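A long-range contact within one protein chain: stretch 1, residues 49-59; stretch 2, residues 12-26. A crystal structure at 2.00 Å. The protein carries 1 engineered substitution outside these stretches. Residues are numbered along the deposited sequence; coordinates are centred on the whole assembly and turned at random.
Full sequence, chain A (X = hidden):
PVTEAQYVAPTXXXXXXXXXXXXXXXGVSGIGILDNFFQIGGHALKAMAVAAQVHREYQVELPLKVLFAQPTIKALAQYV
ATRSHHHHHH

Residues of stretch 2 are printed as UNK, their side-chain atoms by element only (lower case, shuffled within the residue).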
# COMPACT_ATOMS: atom_id res chain seq x y z
N ALA A 49 -11.24 -6.94 -1.34
CA ALA A 49 -12.21 -7.79 -0.66
C ALA A 49 -13.52 -7.05 -0.45
O ALA A 49 -14.59 -7.64 -0.66
CB ALA A 49 -11.67 -8.28 0.67
N VAL A 50 -13.47 -5.78 -0.06
CA VAL A 50 -14.71 -5.00 0.06
C VAL A 50 -15.46 -4.92 -1.27
O VAL A 50 -16.68 -5.13 -1.29
CB VAL A 50 -14.49 -3.58 0.63
CG1 VAL A 50 -15.74 -2.70 0.46
CG2 VAL A 50 -14.11 -3.65 2.09
N ALA A 51 -14.75 -4.60 -2.36
CA ALA A 51 -15.35 -4.50 -3.69
C ALA A 51 -15.90 -5.85 -4.21
O ALA A 51 -16.96 -5.90 -4.84
CB ALA A 51 -14.34 -3.93 -4.67
N ALA A 52 -15.18 -6.93 -3.95
CA ALA A 52 -15.69 -8.27 -4.29
C ALA A 52 -17.04 -8.59 -3.59
O ALA A 52 -17.96 -9.13 -4.21
CB ALA A 52 -14.66 -9.33 -3.96
N GLN A 53 -17.16 -8.25 -2.31
CA GLN A 53 -18.36 -8.57 -1.55
C GLN A 53 -19.53 -7.64 -1.90
O GLN A 53 -20.69 -8.04 -1.74
CB GLN A 53 -18.09 -8.55 -0.05
CG GLN A 53 -16.79 -9.23 0.29
CD GLN A 53 -16.77 -9.91 1.62
OE1 GLN A 53 -15.88 -10.73 1.89
NE2 GLN A 53 -17.72 -9.58 2.48
N VAL A 54 -19.24 -6.42 -2.35
CA VAL A 54 -20.30 -5.53 -2.84
C VAL A 54 -20.88 -6.08 -4.15
O VAL A 54 -22.08 -6.02 -4.36
CB VAL A 54 -19.79 -4.08 -3.04
CG1 VAL A 54 -20.72 -3.27 -3.95
CG2 VAL A 54 -19.64 -3.39 -1.70
N HIS A 55 -20.03 -6.62 -5.02
CA HIS A 55 -20.52 -7.24 -6.25
C HIS A 55 -21.33 -8.50 -5.97
O HIS A 55 -22.33 -8.73 -6.62
CB HIS A 55 -19.38 -7.59 -7.20
CG HIS A 55 -19.85 -7.97 -8.57
ND1 HIS A 55 -20.05 -9.28 -8.96
CD2 HIS A 55 -20.18 -7.21 -9.64
CE1 HIS A 55 -20.47 -9.30 -10.21
NE2 HIS A 55 -20.56 -8.06 -10.65
N ARG A 56 -20.88 -9.30 -5.01
CA ARG A 56 -21.60 -10.51 -4.61
C ARG A 56 -22.96 -10.19 -3.97
O ARG A 56 -23.94 -10.91 -4.16
CB ARG A 56 -20.74 -11.32 -3.64
CG ARG A 56 -21.50 -12.42 -2.89
CD ARG A 56 -20.56 -13.40 -2.19
NE ARG A 56 -19.31 -12.77 -1.76
CZ ARG A 56 -18.08 -13.16 -2.10
NH1 ARG A 56 -17.89 -14.24 -2.87
NH2 ARG A 56 -17.03 -12.49 -1.65
N GLU A 57 -23.02 -9.10 -3.20
CA GLU A 57 -24.24 -8.72 -2.53
C GLU A 57 -25.21 -8.00 -3.46
O GLU A 57 -26.38 -8.32 -3.47
CB GLU A 57 -23.92 -7.84 -1.32
CG GLU A 57 -25.12 -7.53 -0.44
CD GLU A 57 -25.74 -8.77 0.19
OE1 GLU A 57 -25.01 -9.51 0.88
OE2 GLU A 57 -26.96 -8.98 0.01
N TYR A 58 -24.72 -7.04 -4.24
CA TYR A 58 -25.59 -6.14 -4.97
C TYR A 58 -25.44 -6.18 -6.48
O TYR A 58 -26.03 -5.36 -7.16
CB TYR A 58 -25.34 -4.71 -4.53
CG TYR A 58 -25.64 -4.41 -3.08
CD1 TYR A 58 -26.94 -4.13 -2.65
CD2 TYR A 58 -24.62 -4.36 -2.15
CE1 TYR A 58 -27.20 -3.83 -1.32
CE2 TYR A 58 -24.87 -4.07 -0.83
CZ TYR A 58 -26.15 -3.80 -0.41
OH TYR A 58 -26.36 -3.50 0.92
N GLN A 59 -24.64 -7.10 -7.01
CA GLN A 59 -24.33 -7.12 -8.46
C GLN A 59 -23.85 -5.77 -8.97
O GLN A 59 -24.09 -5.45 -10.15
CB GLN A 59 -25.54 -7.58 -9.30
CG GLN A 59 -26.45 -8.61 -8.65
CD GLN A 59 -25.68 -9.74 -8.00
OE1 GLN A 59 -24.57 -10.08 -8.40
NE2 GLN A 59 -26.27 -10.33 -6.96
N UNK A 12 -29.91 2.99 7.33
CA UNK A 12 -30.70 2.20 6.36
C UNK A 12 -30.04 0.85 6.10
O UNK A 12 -28.93 0.60 6.57
o UNK A 12 -29.02 2.22 3.81
c UNK A 12 -29.70 3.18 4.22
c UNK A 12 -30.95 2.98 5.06
n UNK A 12 -29.41 4.43 3.90
N UNK A 13 -30.73 0.00 5.34
CA UNK A 13 -30.30 -1.39 5.15
C UNK A 13 -28.97 -1.51 4.39
O UNK A 13 -28.19 -2.43 4.65
c UNK A 13 -31.38 -2.18 4.43
N UNK A 14 -28.72 -0.60 3.45
CA UNK A 14 -27.51 -0.67 2.64
C UNK A 14 -26.30 -0.22 3.45
O UNK A 14 -25.24 -0.83 3.35
c UNK A 14 -27.65 0.14 1.33
c UNK A 14 -28.85 -0.37 0.53
c UNK A 14 -26.39 0.03 0.50
N UNK A 15 -26.46 0.81 4.26
CA UNK A 15 -25.40 1.23 5.16
C UNK A 15 -25.07 0.13 6.16
O UNK A 15 -23.89 -0.17 6.39
o UNK A 15 -26.23 6.03 4.94
c UNK A 15 -26.40 4.96 5.55
c UNK A 15 -25.84 3.71 4.92
c UNK A 15 -25.77 2.52 5.87
o UNK A 15 -27.01 4.86 6.64
N UNK A 16 -26.10 -0.51 6.74
CA UNK A 16 -25.86 -1.51 7.77
C UNK A 16 -25.15 -2.72 7.19
O UNK A 16 -24.23 -3.23 7.81
c UNK A 16 -27.15 -1.90 8.52
o UNK A 16 -28.28 -1.76 7.68
N UNK A 17 -25.55 -3.14 6.00
CA UNK A 17 -24.95 -4.27 5.33
C UNK A 17 -23.48 -4.00 4.96
O UNK A 17 -22.60 -4.81 5.23
n UNK A 17 -26.23 -9.19 4.55
c UNK A 17 -25.29 -5.82 3.30
c UNK A 17 -25.11 -7.00 4.24
c UNK A 17 -25.47 -8.33 3.60
c UNK A 17 -25.76 -4.61 4.07
N UNK A 18 -23.23 -2.83 4.38
CA UNK A 18 -21.87 -2.39 4.09
C UNK A 18 -21.02 -2.32 5.35
O UNK A 18 -19.83 -2.63 5.32
c UNK A 18 -22.40 0.34 1.36
c UNK A 18 -22.38 -1.06 1.96
c UNK A 18 -21.90 -1.03 3.40
c UNK A 18 -21.52 -2.01 1.13
N UNK A 19 -21.64 -1.90 6.46
CA UNK A 19 -20.96 -1.90 7.75
C UNK A 19 -20.60 -3.32 8.13
O UNK A 19 -19.52 -3.56 8.65
c UNK A 19 -21.80 -1.25 8.83
N UNK A 20 -21.50 -4.27 7.84
CA UNK A 20 -21.28 -5.66 8.22
C UNK A 20 -20.16 -6.23 7.36
O UNK A 20 -19.29 -6.96 7.83
c UNK A 20 -23.83 -6.08 8.80
c UNK A 20 -22.54 -6.53 8.09
c UNK A 20 -23.64 -5.28 10.10
o UNK A 20 -24.39 -4.28 10.30
o UNK A 20 -22.79 -5.65 10.94
N UNK A 21 -20.20 -5.89 6.08
CA UNK A 21 -19.13 -6.26 5.18
C UNK A 21 -17.77 -5.71 5.65
O UNK A 21 -16.77 -6.44 5.71
c UNK A 21 -20.58 -6.63 3.17
c UNK A 21 -19.44 -5.80 3.74
c UNK A 21 -18.20 -5.92 2.88
c UNK A 21 -21.19 -6.10 1.89
N UNK A 22 -17.73 -4.43 5.99
CA UNK A 22 -16.49 -3.78 6.41
C UNK A 22 -15.96 -4.38 7.72
O UNK A 22 -14.76 -4.62 7.88
n UNK A 22 -16.90 -0.70 3.31
c UNK A 22 -16.69 -1.43 5.42
c UNK A 22 -16.71 -2.29 6.63
c UNK A 22 -15.70 2.55 4.58
c UNK A 22 -16.14 1.68 3.61
c UNK A 22 -16.44 0.37 4.02
c UNK A 22 -16.30 -0.05 5.36
c UNK A 22 -15.84 0.87 6.32
c UNK A 22 -15.55 2.17 5.91
c UNK A 22 -17.06 -1.78 4.15
N UNK A 23 -16.88 -4.62 8.66
CA UNK A 23 -16.54 -5.20 9.97
C UNK A 23 -15.91 -6.58 9.82
O UNK A 23 -14.94 -6.91 10.48
c UNK A 23 -18.23 -3.92 11.36
c UNK A 23 -17.80 -5.28 10.85
o UNK A 23 -19.98 -2.84 12.54
o UNK A 23 -20.25 -4.98 12.08
c UNK A 23 -19.59 -3.92 12.05
N UNK A 24 -16.47 -7.37 8.92
CA UNK A 24 -15.99 -8.70 8.64
C UNK A 24 -14.64 -8.69 7.92
O UNK A 24 -13.78 -9.52 8.19
c UNK A 24 -20.20 -10.18 5.71
c UNK A 24 -16.65 -10.41 6.75
c UNK A 24 -17.07 -9.42 7.81
c UNK A 24 -17.72 -10.43 5.67
n UNK A 24 -21.35 -10.40 6.33
n UNK A 24 -19.06 -10.60 6.25
n UNK A 24 -20.22 -9.53 4.56
N UNK A 25 -14.46 -7.74 6.99
CA UNK A 25 -13.21 -7.60 6.24
C UNK A 25 -12.12 -7.08 7.18
O UNK A 25 -11.02 -7.61 7.22
c UNK A 25 -14.21 -7.47 3.94
c UNK A 25 -12.07 -6.32 4.34
c UNK A 25 -13.40 -6.72 4.97
N UNK A 26 -12.44 -6.08 7.99
CA UNK A 26 -11.46 -5.43 8.84
C UNK A 26 -11.27 -6.06 10.23
O UNK A 26 -10.30 -5.73 10.92
c UNK A 26 -12.62 -1.81 8.04
c UNK A 26 -11.85 -3.97 9.02
c UNK A 26 -10.59 -2.96 7.13
c UNK A 26 -11.96 -3.14 7.75

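Position 12 has two side-chain carbons, the second carrying one oxygen and one nitrogen: Asn-12. It does not reach stretch 1; its OD1 caps the helix, accepting from the backbone N of position 15 at 3.0 Å and, weakly, from N of position 14 at 2.9 Å. Position 13 has a lone carbon, Ala-13, barely involved. Position 14 has one carbon bearing two more, Val-14; its CG1 lies 3.9 Å from Tyr-58 CZ, a compact branched group beside the ring.

Position 15, three carbons ending in two oxygens, points away from stretch 1: Glu-15. Position 16, one carbon then one oxygen, is Ser-16, whose OG donates to Asn-12 O at 2.7 Å, adding a bond to the helix's first turn. At position 17 four carbons in a row end in nitrogen, Lys-17. Its CB lies 3.4 Å from Tyr-58 OH, and its NZ forms a long salt bridge with Glu-57 OE1 at 3.9 Å, so a long aliphatic chain with a charged end serves both neighbours.

Position 18 has four carbons forked at the second, Leu-18. Its CA-to-CB bond points sideways, yet the fork brings CD2 within 3.7 Å of Val-54 CG2. Position 19, one carbon, is Ala-19, and position 20, three carbons and two oxygens, is Glu-20; both are out of reach. Position 21 has four carbons forked at the first, one arm two carbons long: Ile-21, pointing toward stretch 1 and packing against Gln-53.

Position 22 carries fused five- and six-membered rings with one nitrogen, Trp-22. Although CB points away, the ring returns, placing CD1 4.0 Å from Val-50 CG1; its buried NE1 has no partner in the model. Position 23, three carbons with two terminal oxygens, is Glu-23, out of reach. Position 24 has three carbons, a nitrogen, then a carbon with two nitrogens: Arg-24, whose flexible chain brings the guanidinium edge to Gln-53 at the exposed margin. Position 25, one carbon bearing two, is Val-25; CG1 lies 4.2 Å from Ala-49 CB and 4.0 Å from Val-50 CG2, a short side chain meeting two others. Position 26, four carbons forked at the second, is Leu-26, with no contact.

The helices run in roughly opposite directions, at 141°, with axes 10.0 Å apart at closest approach. Val-50 and Val-54 meet Trp-22 and Leu-18 in an apolar seam, extended by Val-25 and Tyr-58. No clear hydrogen bond crosses it; packing buries 592 Å², while Glu-57 and Lys-17 add a charged pair.

Stretch 2 (12-26) NAVESKLAEIWERVL
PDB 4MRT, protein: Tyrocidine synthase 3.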